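Local coordinates for GGDEF family protein (Vibrio cholerae, PDB 5GZS), which is the periplasmic part of the diguanylate cyclase CdgH, which binds arginine here and probably senses it to regulate cyclic di-GMP synthesis, at residues 76-81 against 156-161; 210-215 against 259-264; 227-232 against 265-270; 315-320 against 376-381. One frame throughout, in Å; residues are numbered along the deposited sequence.

Contact 1. Residues 76-81 against 156-161. With ARG (arginine), chain B.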
loop_
_atom_site.group_PDB
_atom_site.type_symbol
_atom_site.label_atom_id
_atom_site.label_comp_id
_atom_site.label_asym_id
_atom_site.label_seq_id
_atom_site.Cartn_x
_atom_site.Cartn_y
_atom_site.Cartn_z
ATOM N N ILE A 76 4.215 4.074 26.026
ATOM C CA ILE A 76 3.180 3.878 25.018
ATOM C C ILE A 76 1.839 3.598 25.698
ATOM O O ILE A 76 1.751 3.484 26.918
ATOM C CB ILE A 76 3.502 2.710 24.027
ATOM C CG1 ILE A 76 3.477 1.354 24.737
ATOM C CG2 ILE A 76 4.813 2.944 23.284
ATOM C CD1 ILE A 76 3.892 0.215 23.863
ATOM N N GLU A 77 0.795 3.493 24.892
ATOM C CA GLU A 77 -0.526 3.185 25.394
ATOM C C GLU A 77 -1.168 2.153 24.462
ATOM O O GLU A 77 -1.404 2.425 23.283
ATOM C CB GLU A 77 -1.354 4.464 25.482
ATOM C CG GLU A 77 -2.762 4.319 25.999
ATOM C CD GLU A 77 -3.533 5.627 25.833
ATOM O OE1 GLU A 77 -3.431 6.217 24.724
ATOM O OE2 GLU A 77 -4.230 6.061 26.790
ATOM N N TYR A 78 -1.430 0.959 24.978
ATOM C CA TYR A 78 -2.066 -0.070 24.158
ATOM C C TYR A 78 -3.480 0.395 23.778
ATOM O O TYR A 78 -4.263 0.829 24.637
ATOM C CB TYR A 78 -2.101 -1.408 24.889
ATOM C CG TYR A 78 -0.794 -2.169 24.866
ATOM C CD1 TYR A 78 0.232 -1.864 25.751
ATOM C CD2 TYR A 78 -0.592 -3.216 23.972
ATOM C CE1 TYR A 78 1.415 -2.570 25.729
ATOM C CE2 TYR A 78 0.575 -3.918 23.945
ATOM C CZ TYR A 78 1.579 -3.598 24.812
ATOM O OH TYR A 78 2.759 -4.323 24.782
ATOM N N THR A 79 -3.784 0.318 22.485
ATOM C CA THR A 79 -5.001 0.890 21.943
ATOM C C THR A 79 -5.707 -0.111 21.041
ATOM O O THR A 79 -5.092 -0.698 20.148
ATOM C CB THR A 79 -4.709 2.189 21.165
ATOM O OG1 THR A 79 -4.220 3.187 22.077
ATOM C CG2 THR A 79 -5.982 2.720 20.472
ATOM N N TYR A 80 -7.001 -0.311 21.290
ATOM C CA TYR A 80 -7.721 -1.421 20.668
ATOM C C TYR A 80 -9.000 -0.977 19.965
ATOM O O TYR A 80 -9.676 -0.007 20.386
ATOM C CB TYR A 80 -8.069 -2.513 21.713
ATOM C CG TYR A 80 -6.889 -3.046 22.522
ATOM C CD1 TYR A 80 -6.472 -2.393 23.690
ATOM C CD2 TYR A 80 -6.225 -4.206 22.143
ATOM C CE1 TYR A 80 -5.423 -2.856 24.434
ATOM C CE2 TYR A 80 -5.163 -4.697 22.889
ATOM C CZ TYR A 80 -4.762 -4.002 24.035
ATOM O OH TYR A 80 -3.709 -4.444 24.787
ATOM N N LEU A 81 -9.310 -1.692 18.880
ATOM C CA LEU A 81 -10.659 -1.709 18.325
ATOM C C LEU A 81 -11.433 -2.806 19.048
ATOM O O LEU A 81 -11.099 -3.994 18.922
ATOM C CB LEU A 81 -10.653 -1.974 16.811
ATOM C CG LEU A 81 -12.042 -2.170 16.173
ATOM C CD1 LEU A 81 -12.929 -0.909 16.292
ATOM C CD2 LEU A 81 -11.882 -2.592 14.741
ATOM N N LEU A 156 -5.498 -5.024 18.285
ATOM C CA LEU A 156 -4.500 -4.051 18.732
ATOM C C LEU A 156 -4.210 -3.091 17.608
ATOM O O LEU A 156 -3.804 -3.508 16.528
ATOM C CB LEU A 156 -3.208 -4.728 19.174
ATOM C CG LEU A 156 -2.193 -3.778 19.826
ATOM C CD1 LEU A 156 -2.864 -3.069 20.988
ATOM C CD2 LEU A 156 -0.915 -4.497 20.301
ATOM N N LEU A 157 -4.433 -1.808 17.851
ATOM C CA LEU A 157 -4.274 -0.831 16.797
ATOM C C LEU A 157 -2.876 -0.241 16.742
ATOM O O LEU A 157 -2.589 0.499 15.827
ATOM C CB LEU A 157 -5.304 0.302 16.952
ATOM C CG LEU A 157 -6.787 -0.104 16.816
ATOM C CD1 LEU A 157 -7.646 1.110 16.643
ATOM C CD2 LEU A 157 -7.032 -1.095 15.659
ATOM N N ASN A 158 -1.998 -0.558 17.699
ATOM C CA ASN A 158 -0.721 0.181 17.831
ATOM C C ASN A 158 0.252 -0.098 16.702
ATOM O O ASN A 158 1.089 0.728 16.374
ATOM C CB ASN A 158 -0.034 -0.127 19.168
ATOM C CG ASN A 158 -0.763 0.487 20.347
ATOM O OD1 ASN A 158 -1.684 -0.123 20.904
ATOM N ND2 ASN A 158 -0.360 1.690 20.738
ATOM N N ASP A 159 0.148 -1.272 16.107
ATOM C CA ASP A 159 0.995 -1.588 14.979
ATOM C C ASP A 159 0.226 -1.438 13.663
ATOM O O ASP A 159 0.650 -1.929 12.630
ATOM C CB ASP A 159 1.558 -2.988 15.171
ATOM C CG ASP A 159 2.254 -3.147 16.538
ATOM O OD1 ASP A 159 3.085 -2.281 16.901
ATOM O OD2 ASP A 159 1.972 -4.130 17.257
ATOM N N GLN A 160 -0.900 -0.724 13.728
ATOM C CA GLN A 160 -1.804 -0.514 12.602
ATOM C C GLN A 160 -1.859 0.964 12.247
ATOM O O GLN A 160 -2.116 1.354 11.112
ATOM C CB GLN A 160 -3.225 -0.988 12.948
ATOM C CG GLN A 160 -3.357 -2.455 13.199
ATOM C CD GLN A 160 -3.490 -3.237 11.922
ATOM O OE1 GLN A 160 -3.049 -2.795 10.863
ATOM N NE2 GLN A 160 -4.096 -4.417 12.012
ATOM N N LEU A 161 -1.658 1.785 13.263
ATOM C CA LEU A 161 -1.804 3.217 13.136
ATOM C C LEU A 161 -0.715 3.864 13.946
ATOM O O LEU A 161 -0.252 3.293 14.920
ATOM C CB LEU A 161 -3.166 3.686 13.630
ATOM C CG LEU A 161 -4.405 3.424 12.788
ATOM C CD1 LEU A 161 -5.638 3.938 13.530
ATOM C CD2 LEU A 161 -4.276 4.120 11.453
HETATM N N ARG B . -3.850 8.868 25.323
HETATM C CA ARG B . -5.048 9.307 24.624
HETATM C C ARG B . -5.423 10.728 25.031
HETATM O O ARG B . -6.093 11.450 24.295
HETATM C CB ARG B . -6.200 8.358 24.901
HETATM C CG ARG B . -6.636 8.317 26.353
HETATM C CD ARG B . -7.531 7.113 26.547
HETATM N NE ARG B . -8.078 7.047 27.885
HETATM C CZ ARG B . -7.382 6.681 28.953
HETATM N NH1 ARG B . -6.097 6.360 28.842
HETATM N NH2 ARG B . -7.975 6.655 30.134
HETATM O OXT ARG B . -5.063 11.186 26.109
#
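With CG of Asn158 placed beside its own backbone N (chi1 -71°) and CG of Leu156 anti to its N (chi1 -172°), the two side chains reach residues 77-80 in different ways, one through polar atoms and one through methyls. The Asn158 amide works as a two-pronged clamp on the backbone. Its OD1 accepts Thr79 N at 2.7 Å in the carbonyl plane, on a lone pair, while its ND2 donates to Glu77 O at 2.8 Å, the donor standing 40° out of the carbonyl plane of Glu77. The two ends of one amide thus pair with a main-chain donor and a main-chain acceptor flanking Tyr78. A third bond, Leu157 N to Thr79 O at 2.6 Å, follows the antiparallel pairing of Tyr80 with Leu156. Methyl CD1 of Leu156 sits over one face of the Tyr80 ring, 3.8 Å from its centroid, a CH-pi contact displaced toward the rim, and meets the edge of the Tyr78 ring at CD2, 3.8 Å away. Both phenol hydroxyls bond helix 189-218, Tyr78 OH to Gln200 and Tyr80 OH to Gln203. The extended Glu77 side chain meets the bound arginine, OE1 accepting the ligand N at 2.7 Å and OE2 accepting NH1 at 2.8 Å. The contact lies where strand 79-83, the middle of a three-stranded antiparallel sheet, pairs with the end of 153-156; Glu77 just before it lines the arginine pocket of a family 3 solute-binding domain.

Contact 2. Residues 210-215 against 259-264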
loop_
_atom_site.group_PDB
_atom_site.type_symbol
_atom_site.label_atom_id
_atom_site.label_comp_id
_atom_site.label_asym_id
_atom_site.label_seq_id
_atom_site.Cartn_x
_atom_site.Cartn_y
_atom_site.Cartn_z
ATOM N N ALA A 210 -9.446 -14.999 26.924
ATOM C CA ALA A 210 -10.696 -14.851 26.162
ATOM C C ALA A 210 -10.677 -15.879 25.033
ATOM O O ALA A 210 -11.627 -16.633 24.866
ATOM C CB ALA A 210 -10.856 -13.456 25.621
ATOM N N LEU A 211 -9.551 -15.934 24.317
ATOM C CA LEU A 211 -9.376 -16.852 23.220
ATOM C C LEU A 211 -9.502 -18.296 23.705
ATOM O O LEU A 211 -10.216 -19.108 23.110
ATOM C CB LEU A 211 -8.013 -16.639 22.531
ATOM C CG LEU A 211 -7.750 -17.645 21.398
ATOM C CD1 LEU A 211 -8.927 -17.696 20.438
ATOM C CD2 LEU A 211 -6.487 -17.335 20.622
ATOM N N ARG A 212 -8.817 -18.632 24.787
ATOM C CA ARG A 212 -8.875 -20.004 25.255
ATOM C C ARG A 212 -10.274 -20.383 25.739
ATOM O O ARG A 212 -10.713 -21.533 25.586
ATOM C CB ARG A 212 -7.820 -20.216 26.315
ATOM C CG ARG A 212 -6.457 -20.188 25.637
ATOM C CD ARG A 212 -5.285 -20.144 26.597
ATOM N NE ARG A 212 -4.097 -19.789 25.829
ATOM C CZ ARG A 212 -2.900 -19.556 26.351
ATOM N NH1 ARG A 212 -2.723 -19.653 27.660
ATOM N NH2 ARG A 212 -1.879 -19.233 25.559
ATOM N N GLN A 213 -11.013 -19.414 26.247
ATOM C CA GLN A 213 -12.367 -19.704 26.667
ATOM C C GLN A 213 -13.205 -20.044 25.448
ATOM O O GLN A 213 -14.188 -20.785 25.539
ATOM C CB GLN A 213 -12.978 -18.535 27.447
ATOM C CG GLN A 213 -14.058 -18.985 28.414
ATOM C CD GLN A 213 -13.707 -20.289 29.161
ATOM O OE1 GLN A 213 -12.569 -20.500 29.606
ATOM N NE2 GLN A 213 -14.697 -21.157 29.311
ATOM N N SER A 214 -12.806 -19.513 24.303
ATOM C CA SER A 214 -13.540 -19.779 23.081
ATOM C C SER A 214 -13.311 -21.205 22.623
ATOM O O SER A 214 -14.231 -21.848 22.074
ATOM C CB SER A 214 -13.134 -18.806 21.979
ATOM O OG SER A 214 -13.760 -17.562 22.169
ATOM N N VAL A 215 -12.080 -21.678 22.829
ATOM C CA VAL A 215 -11.725 -23.054 22.495
ATOM C C VAL A 215 -12.619 -24.002 23.283
ATOM O O VAL A 215 -13.274 -24.872 22.707
ATOM C CB VAL A 215 -10.253 -23.359 22.800
ATOM C CG1 VAL A 215 -9.957 -24.851 22.630
ATOM C CG2 VAL A 215 -9.336 -22.496 21.943
HETATM N N MSE A 259 -0.878 -20.646 21.150
HETATM C CA MSE A 259 -1.885 -19.651 21.468
HETATM C C MSE A 259 -3.215 -20.295 21.908
HETATM O O MSE A 259 -3.913 -19.762 22.763
HETATM C CB MSE A 259 -2.119 -18.741 20.247
HETATM C CG MSE A 259 -2.588 -17.334 20.594
HETATM SE SE MSE A 259 -1.041 -16.394 21.369
HETATM C CE MSE A 259 -0.533 -15.290 19.864
ATOM N N LEU A 260 -3.569 -21.438 21.330
ATOM C CA LEU A 260 -4.894 -21.996 21.566
ATOM C C LEU A 260 -4.867 -23.193 22.505
ATOM O O LEU A 260 -5.907 -23.790 22.792
ATOM C CB LEU A 260 -5.546 -22.407 20.248
ATOM C CG LEU A 260 -5.688 -21.361 19.149
ATOM C CD1 LEU A 260 -5.642 -22.074 17.795
ATOM C CD2 LEU A 260 -6.997 -20.607 19.313
ATOM N N LEU A 261 -3.672 -23.530 22.972
ATOM C CA LEU A 261 -3.440 -24.676 23.840
ATOM C C LEU A 261 -3.942 -25.956 23.223
ATOM O O LEU A 261 -4.390 -26.860 23.933
ATOM C CB LEU A 261 -4.081 -24.482 25.207
ATOM C CG LEU A 261 -3.425 -23.457 26.128
ATOM C CD1 LEU A 261 -3.935 -23.726 27.519
ATOM C CD2 LEU A 261 -1.909 -23.551 26.071
ATOM N N LEU A 262 -3.847 -26.035 21.898
ATOM C CA LEU A 262 -4.003 -27.298 21.201
ATOM C C LEU A 262 -2.640 -27.915 20.934
ATOM O O LEU A 262 -1.645 -27.210 20.776
ATOM C CB LEU A 262 -4.726 -27.108 19.879
ATOM C CG LEU A 262 -5.958 -26.225 19.844
ATOM C CD1 LEU A 262 -6.197 -25.904 18.422
ATOM C CD2 LEU A 262 -7.165 -26.946 20.450
ATOM N N LYS A 263 -2.601 -29.229 20.829
ATOM C CA LYS A 263 -1.356 -29.912 20.532
ATOM C C LYS A 263 -1.295 -30.234 19.045
ATOM O O LYS A 263 -2.177 -30.893 18.509
ATOM C CB LYS A 263 -1.229 -31.188 21.383
ATOM C CG LYS A 263 -2.555 -31.833 21.739
ATOM C CD LYS A 263 -2.425 -32.865 22.875
ATOM C CE LYS A 263 -1.975 -32.208 24.161
ATOM N NZ LYS A 263 -2.145 -33.116 25.334
ATOM N N CYS A 264 -0.250 -29.765 18.380
ATOM C CA CYS A 264 -0.082 -30.029 16.961
ATOM C C CYS A 264 1.204 -30.746 16.724
ATOM O O CYS A 264 2.228 -30.436 17.326
ATOM C CB CYS A 264 -0.062 -28.751 16.126
ATOM S SG CYS A 264 -1.384 -27.649 16.388
#
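Arg212 is extended from CG to NE, which puts NE beside the end of helix 248-259, where it donates to Met259 O at 3.1 Å with an N-H...O angle of 166°. The carbonyl oxygen lies in the guanidinium plane, yet the donor stands 43° above the carbonyl plane; NH2 adds a weak second bond to the same oxygen. Leu261, the residue with positive phi in the Schellman motif that ends the helix, lays CG over one face of the guanidinium, 3.7 Å from NE, the two side chains crossing at about a right angle. Deeper in, Leu211 has CG anti to its backbone N, and its CD2 meets CD2 of Leu260 at 3.6 Å and CG of Met259 (a selenomethionine) at 3.9 Å. Val215, one helical turn on, sets CG2 against Leu260 CD2 at 4.0 Å, while its CG1 comes near Leu262 CD2. Helix 421-435 packs on this apolar group through Phe430 and Ala433. Chemically, the contact is part apolar, part polar: aliphatic branches join helix 189-218 to the loop, while a positive guanidinium meets a carbonyl at a helix C-terminus, where the helix dipole would probably favour the positive charge.

Contact 3. Residues 227-232 against 265-270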
loop_
_atom_site.group_PDB
_atom_site.type_symbol
_atom_site.label_atom_id
_atom_site.label_comp_id
_atom_site.label_asym_id
_atom_site.label_seq_id
_atom_site.Cartn_x
_atom_site.Cartn_y
_atom_site.Cartn_z
ATOM N N ARG A 227 -2.866 -33.359 13.216
ATOM C CA ARG A 227 -1.792 -33.648 12.255
ATOM C C ARG A 227 -1.630 -32.540 11.206
ATOM O O ARG A 227 -2.579 -32.153 10.531
ATOM C CB ARG A 227 -2.032 -34.998 11.580
ATOM C CG ARG A 227 -2.185 -36.112 12.611
ATOM C CD ARG A 227 -2.377 -37.502 11.998
ATOM N NE ARG A 227 -1.118 -38.134 11.610
ATOM C CZ ARG A 227 -0.684 -38.166 10.362
ATOM N NH1 ARG A 227 -1.417 -37.608 9.407
ATOM N NH2 ARG A 227 0.472 -38.741 10.069
ATOM N N VAL A 228 -0.382 -32.017 11.097
ATOM C CA VAL A 228 -0.049 -30.870 10.267
ATOM C C VAL A 228 0.941 -31.293 9.174
ATOM O O VAL A 228 1.852 -32.080 9.430
ATOM C CB VAL A 228 0.646 -29.798 11.140
ATOM C CG1 VAL A 228 0.807 -28.484 10.398
ATOM C CG2 VAL A 228 -0.136 -29.565 12.404
ATOM N N LYS A 229 0.770 -30.790 7.953
ATOM C CA LYS A 229 1.806 -30.965 6.928
ATOM C C LYS A 229 2.266 -29.633 6.382
ATOM O O LYS A 229 1.462 -28.709 6.223
ATOM C CB LYS A 229 1.355 -31.866 5.778
ATOM C CG LYS A 229 1.312 -33.292 6.179
ATOM C CD LYS A 229 1.554 -34.225 5.006
ATOM C CE LYS A 229 1.431 -35.675 5.489
ATOM N NZ LYS A 229 1.699 -36.667 4.442
ATOM N N LEU A 230 3.560 -29.532 6.096
ATOM C CA LEU A 230 4.080 -28.316 5.481
ATOM C C LEU A 230 4.486 -28.576 4.049
ATOM O O LEU A 230 5.205 -29.534 3.764
ATOM C CB LEU A 230 5.255 -27.755 6.269
ATOM C CG LEU A 230 4.903 -27.210 7.651
ATOM C CD1 LEU A 230 6.162 -26.740 8.365
ATOM C CD2 LEU A 230 3.865 -26.103 7.578
ATOM N N GLU A 231 4.005 -27.725 3.151
ATOM C CA GLU A 231 4.302 -27.854 1.739
ATOM C C GLU A 231 5.816 -27.781 1.514
ATOM O O GLU A 231 6.482 -26.865 2.002
ATOM C CB GLU A 231 3.561 -26.772 0.932
ATOM C CG GLU A 231 3.293 -27.140 -0.550
ATOM C CD GLU A 231 1.854 -27.610 -0.823
ATOM O OE1 GLU A 231 0.890 -26.984 -0.309
ATOM O OE2 GLU A 231 1.692 -28.606 -1.567
ATOM N N ASN A 232 6.360 -28.762 0.796
ATOM C CA ASN A 232 7.787 -28.761 0.487
ATOM C C ASN A 232 8.052 -29.019 -0.992
ATOM O O ASN A 232 9.083 -29.559 -1.382
ATOM C CB ASN A 232 8.566 -29.724 1.399
ATOM C CG ASN A 232 9.506 -28.984 2.351
ATOM O OD1 ASN A 232 10.103 -27.976 1.978
ATOM N ND2 ASN A 232 9.630 -29.475 3.582
ATOM N N GLU A 265 1.180 -31.643 15.777
ATOM C CA GLU A 265 2.322 -32.430 15.460
ATOM C C GLU A 265 2.573 -32.297 13.982
ATOM O O GLU A 265 1.714 -32.573 13.207
ATOM C CB GLU A 265 1.975 -33.864 15.793
ATOM C CG GLU A 265 3.000 -34.900 15.462
ATOM C CD GLU A 265 2.706 -36.214 16.116
ATOM O OE1 GLU A 265 2.948 -36.378 17.303
ATOM O OE2 GLU A 265 2.222 -37.093 15.439
ATOM N N LEU A 266 3.766 -31.882 13.598
ATOM C CA LEU A 266 4.159 -31.810 12.209
ATOM C C LEU A 266 4.483 -33.201 11.690
ATOM O O LEU A 266 5.298 -33.896 12.287
ATOM C CB LEU A 266 5.380 -30.912 12.044
ATOM C CG LEU A 266 5.833 -30.953 10.592
ATOM C CD1 LEU A 266 4.932 -30.020 9.827
ATOM C CD2 LEU A 266 7.289 -30.583 10.427
ATOM N N VAL A 267 3.925 -33.581 10.578
ATOM C CA VAL A 267 4.254 -34.893 9.999
ATOM C C VAL A 267 4.720 -34.822 8.524
ATOM O O VAL A 267 4.252 -33.993 7.756
ATOM C CB VAL A 267 3.063 -35.842 10.111
ATOM C CG1 VAL A 267 2.759 -36.113 11.570
ATOM C CG2 VAL A 267 1.850 -35.243 9.441
ATOM N N SER A 268 5.653 -35.701 8.155
ATOM C CA SER A 268 6.215 -35.748 6.803
ATOM C C SER A 268 6.449 -37.174 6.357
ATOM O O SER A 268 6.574 -38.040 7.208
ATOM C CB SER A 268 7.550 -35.010 6.748
ATOM O OG SER A 268 7.492 -33.858 7.555
ATOM N N ASN A 269 6.614 -37.407 5.054
ATOM C CA ASN A 269 7.351 -38.568 4.507
ATOM C C ASN A 269 8.518 -38.359 3.546
ATOM O O ASN A 269 9.630 -38.140 3.982
ATOM C CB ASN A 269 6.447 -39.628 3.865
ATOM C CG ASN A 269 5.102 -39.733 4.519
ATOM O OD1 ASN A 269 4.979 -39.677 5.727
ATOM N ND2 ASN A 269 4.091 -39.901 3.719
ATOM N N GLY A 270 8.249 -38.390 2.243
ATOM C CA GLY A 270 9.072 -37.854 1.166
ATOM C C GLY A 270 8.387 -37.165 -0.006
ATOM O O GLY A 270 8.730 -36.056 -0.401
HETATM O O HOH W 1 0.063 -37.830 14.038
HETATM O O HOH W 2 5.091 -32.061 6.420
#
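One water is gripped by three groups: it accepts a hydrogen bond from Leu230 N at 3.0 Å, donates to Val267 O, and is hydrogen-bonded to Ser268 OG at 3.2 Å. The water stands in for a direct bond where the segments diverge. Before that point the pairing is regular: Val228 N donates to Glu265 O at 3.0 Å and Val267 N to Val228 O at 2.8 Å, the alternation of parallel strands. Strand 264-266 is one of the two outermost strands, within this chain, of a five-stranded mixed sheet, and helix 248-259 makes the crossover from strand 226-230, a beta-alpha-beta unit. On the helix side Leu266 CD1 meets Leu230 CG at 3.6 Å, their side chains crossing at about a right angle, and Phe254 of the helix touches Leu266. On the face of Arg227 and Glu265 the Arg227 chain bends at chi3 (83°), and Val267 CG2 lies over one face of its guanidinium, offset toward the rim. Arg227 NE gives a weak bond to a second water, which donates to Glu265 OE2 at 2.7 Å, bridging opposite charges.

Contact 4. Residues 315-320 against 376-381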
loop_
_atom_site.group_PDB
_atom_site.type_symbol
_atom_site.label_atom_id
_atom_site.label_comp_id
_atom_site.label_asym_id
_atom_site.label_seq_id
_atom_site.Cartn_x
_atom_site.Cartn_y
_atom_site.Cartn_z
ATOM N N LEU A 315 8.206 -11.737 -12.425
ATOM C CA LEU A 315 8.658 -12.518 -13.558
ATOM C C LEU A 315 10.151 -12.739 -13.488
ATOM O O LEU A 315 10.925 -11.827 -13.183
ATOM C CB LEU A 315 8.248 -11.856 -14.863
ATOM C CG LEU A 315 6.739 -12.064 -15.020
ATOM C CD1 LEU A 315 6.242 -11.600 -16.348
ATOM C CD2 LEU A 315 6.379 -13.532 -14.805
ATOM N N VAL A 316 10.542 -13.983 -13.724
ATOM C CA VAL A 316 11.946 -14.304 -13.821
ATOM C C VAL A 316 12.295 -14.429 -15.295
ATOM O O VAL A 316 11.587 -15.103 -16.048
ATOM C CB VAL A 316 12.286 -15.584 -13.064
ATOM C CG1 VAL A 316 13.693 -16.018 -13.384
ATOM C CG2 VAL A 316 12.127 -15.359 -11.576
ATOM N N LYS A 317 13.369 -13.749 -15.699
ATOM C CA LYS A 317 13.811 -13.723 -17.093
ATOM C C LYS A 317 15.290 -14.045 -17.202
ATOM O O LYS A 317 16.039 -13.853 -16.244
ATOM C CB LYS A 317 13.558 -12.350 -17.720
ATOM C CG LYS A 317 14.369 -11.196 -17.089
ATOM C CD LYS A 317 13.907 -9.843 -17.621
ATOM C CE LYS A 317 14.833 -8.717 -17.196
ATOM N NZ LYS A 317 16.095 -8.732 -17.957
ATOM N N ARG A 318 15.702 -14.526 -18.373
ATOM C CA ARG A 318 17.113 -14.664 -18.690
ATOM C C ARG A 318 17.765 -13.301 -18.507
ATOM O O ARG A 318 17.202 -12.282 -18.910
ATOM C CB ARG A 318 17.304 -15.185 -20.114
ATOM C CG ARG A 318 17.752 -16.621 -20.123
ATOM C CD ARG A 318 17.619 -17.277 -21.466
ATOM N NE ARG A 318 16.247 -17.306 -21.957
ATOM C CZ ARG A 318 15.832 -16.605 -23.007
ATOM N NH1 ARG A 318 16.687 -15.835 -23.661
ATOM N NH2 ARG A 318 14.572 -16.681 -23.410
ATOM N N GLU A 319 18.924 -13.284 -17.858
ATOM C CA GLU A 319 19.658 -12.052 -17.582
ATOM C C GLU A 319 19.949 -11.278 -18.882
ATOM O O GLU A 319 20.180 -11.897 -19.913
ATOM C CB GLU A 319 20.958 -12.388 -16.864
ATOM C CG GLU A 319 21.731 -11.201 -16.383
ATOM C CD GLU A 319 23.092 -11.559 -15.822
ATOM O OE1 GLU A 319 23.235 -12.691 -15.335
ATOM O OE2 GLU A 319 24.024 -10.729 -15.864
ATOM N N HIS A 320 19.947 -9.946 -18.826
ATOM C CA HIS A 320 20.341 -9.110 -19.971
ATOM C C HIS A 320 19.350 -9.112 -21.142
ATOM O O HIS A 320 19.546 -8.423 -22.143
ATOM C CB HIS A 320 21.733 -9.512 -20.467
ATOM C CG HIS A 320 22.849 -9.025 -19.598
ATOM N ND1 HIS A 320 22.956 -9.362 -18.265
ATOM C CD2 HIS A 320 23.908 -8.226 -19.869
ATOM C CE1 HIS A 320 24.033 -8.792 -17.754
ATOM N NE2 HIS A 320 24.628 -8.097 -18.706
ATOM N N VAL A 376 11.714 -21.020 -23.181
ATOM C CA VAL A 376 10.783 -20.005 -22.720
ATOM C C VAL A 376 11.575 -18.743 -22.305
ATOM O O VAL A 376 12.794 -18.803 -22.087
ATOM C CB VAL A 376 9.947 -20.539 -21.540
ATOM C CG1 VAL A 376 10.745 -20.487 -20.242
ATOM C CG2 VAL A 376 8.614 -19.817 -21.428
ATOM N N ASP A 377 10.892 -17.606 -22.200
ATOM C CA ASP A 377 11.580 -16.331 -21.980
ATOM C C ASP A 377 11.326 -15.673 -20.627
ATOM O O ASP A 377 12.172 -14.911 -20.147
ATOM C CB ASP A 377 11.196 -15.356 -23.074
ATOM C CG ASP A 377 11.547 -15.869 -24.453
ATOM O OD1 ASP A 377 12.674 -15.584 -24.910
ATOM O OD2 ASP A 377 10.699 -16.547 -25.080
ATOM N N TYR A 378 10.158 -15.949 -20.038
ATOM C CA TYR A 378 9.759 -15.429 -18.724
ATOM C C TYR A 378 9.014 -16.512 -17.960
ATOM O O TYR A 378 8.117 -17.156 -18.508
ATOM C CB TYR A 378 8.848 -14.190 -18.834
ATOM C CG TYR A 378 9.458 -12.938 -19.463
ATOM C CD1 TYR A 378 9.378 -12.708 -20.826
ATOM C CD2 TYR A 378 10.076 -11.978 -18.679
ATOM C CE1 TYR A 378 9.923 -11.563 -21.386
ATOM C CE2 TYR A 378 10.621 -10.836 -19.230
ATOM C CZ TYR A 378 10.547 -10.630 -20.583
ATOM O OH TYR A 378 11.095 -9.479 -21.133
ATOM N N ILE A 379 9.371 -16.713 -16.695
ATOM C CA ILE A 379 8.655 -17.671 -15.863
ATOM C C ILE A 379 8.188 -16.976 -14.594
ATOM O O ILE A 379 8.794 -15.990 -14.162
ATOM C CB ILE A 379 9.529 -18.889 -15.519
ATOM C CG1 ILE A 379 10.588 -18.520 -14.487
ATOM C CG2 ILE A 379 10.209 -19.432 -16.770
ATOM C CD1 ILE A 379 11.632 -19.589 -14.286
ATOM N N VAL A 380 7.100 -17.466 -14.006
ATOM C CA VAL A 380 6.514 -16.780 -12.865
ATOM C C VAL A 380 7.007 -17.337 -11.543
ATOM O O VAL A 380 6.771 -18.494 -11.206
ATOM C CB VAL A 380 4.982 -16.859 -12.854
ATOM C CG1 VAL A 380 4.439 -16.061 -11.671
ATOM C CG2 VAL A 380 4.404 -16.348 -14.143
ATOM N N LEU A 381 7.674 -16.498 -10.771
ATOM C CA LEU A 381 7.999 -16.886 -9.423
ATOM C C LEU A 381 7.557 -15.849 -8.424
ATOM O O LEU A 381 7.334 -14.678 -8.740
ATOM C CB LEU A 381 9.497 -17.147 -9.265
ATOM C CG LEU A 381 10.000 -18.412 -9.957
ATOM C CD1 LEU A 381 11.470 -18.628 -9.650
ATOM C CD2 LEU A 381 9.182 -19.587 -9.492
#
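Val316 and Ile379 form the tight, buried centre of this contact, an antiparallel hydrogen-bonded pair. Val316 N gives to Ile379 O at 2.7 Å with an N-H...O angle of 174°, and Ile379 N returns a bond to Val316 O at 2.8 Å. Their side chains lie side by side, CB of Val316 3.7 Å from CG1 of Ile379, and Leu371 of helix 364-372 touches both. On the other face CD2 of Leu315 reaches CG2 of Val380 at 3.5 Å, beside Phe408 of the next strand. Toward the more solvent-accessible end, polar side chains take over. NH2 of partly exposed Arg318 meets Asp377 OD1 from above the carboxylate plane, in a salt bridge at 2.7 Å, and also donates to Val376 O at 3.1 Å. Asp377 OD2 pairs in turn with Arg336. Strands 312-318 and 378-382 are neighbours in a five-stranded mixed sheet covered by helices, consistent with one lobe of the second solute-binding-protein-like module.

Overall arrangement
Along the chain contact 1 closes before the others open; contacts 2 and 3 alternate their segments, and contact 4 follows. Contact 1 lies in the first solute-binding module, beside the arginine, whereas contacts 3 and 4 fall within the second, on two different five-stranded sheets, the contact centres 31 Å apart. Contact 2 bridges these parts: helix 189-218, whose Gln200 and Gln203 hold the tyrosines of contact 1, goes on to carry residues 210-215. Contacts 2 and 3 touch, Cys264 CB lying 3.8 Å from Val228 CG2. With 42 Å between the centres of contacts 1 and 4, the layout is consistent with two solute-binding-protein-like modules in tandem, arginine being seen in the first, physically connected by helix 189-218.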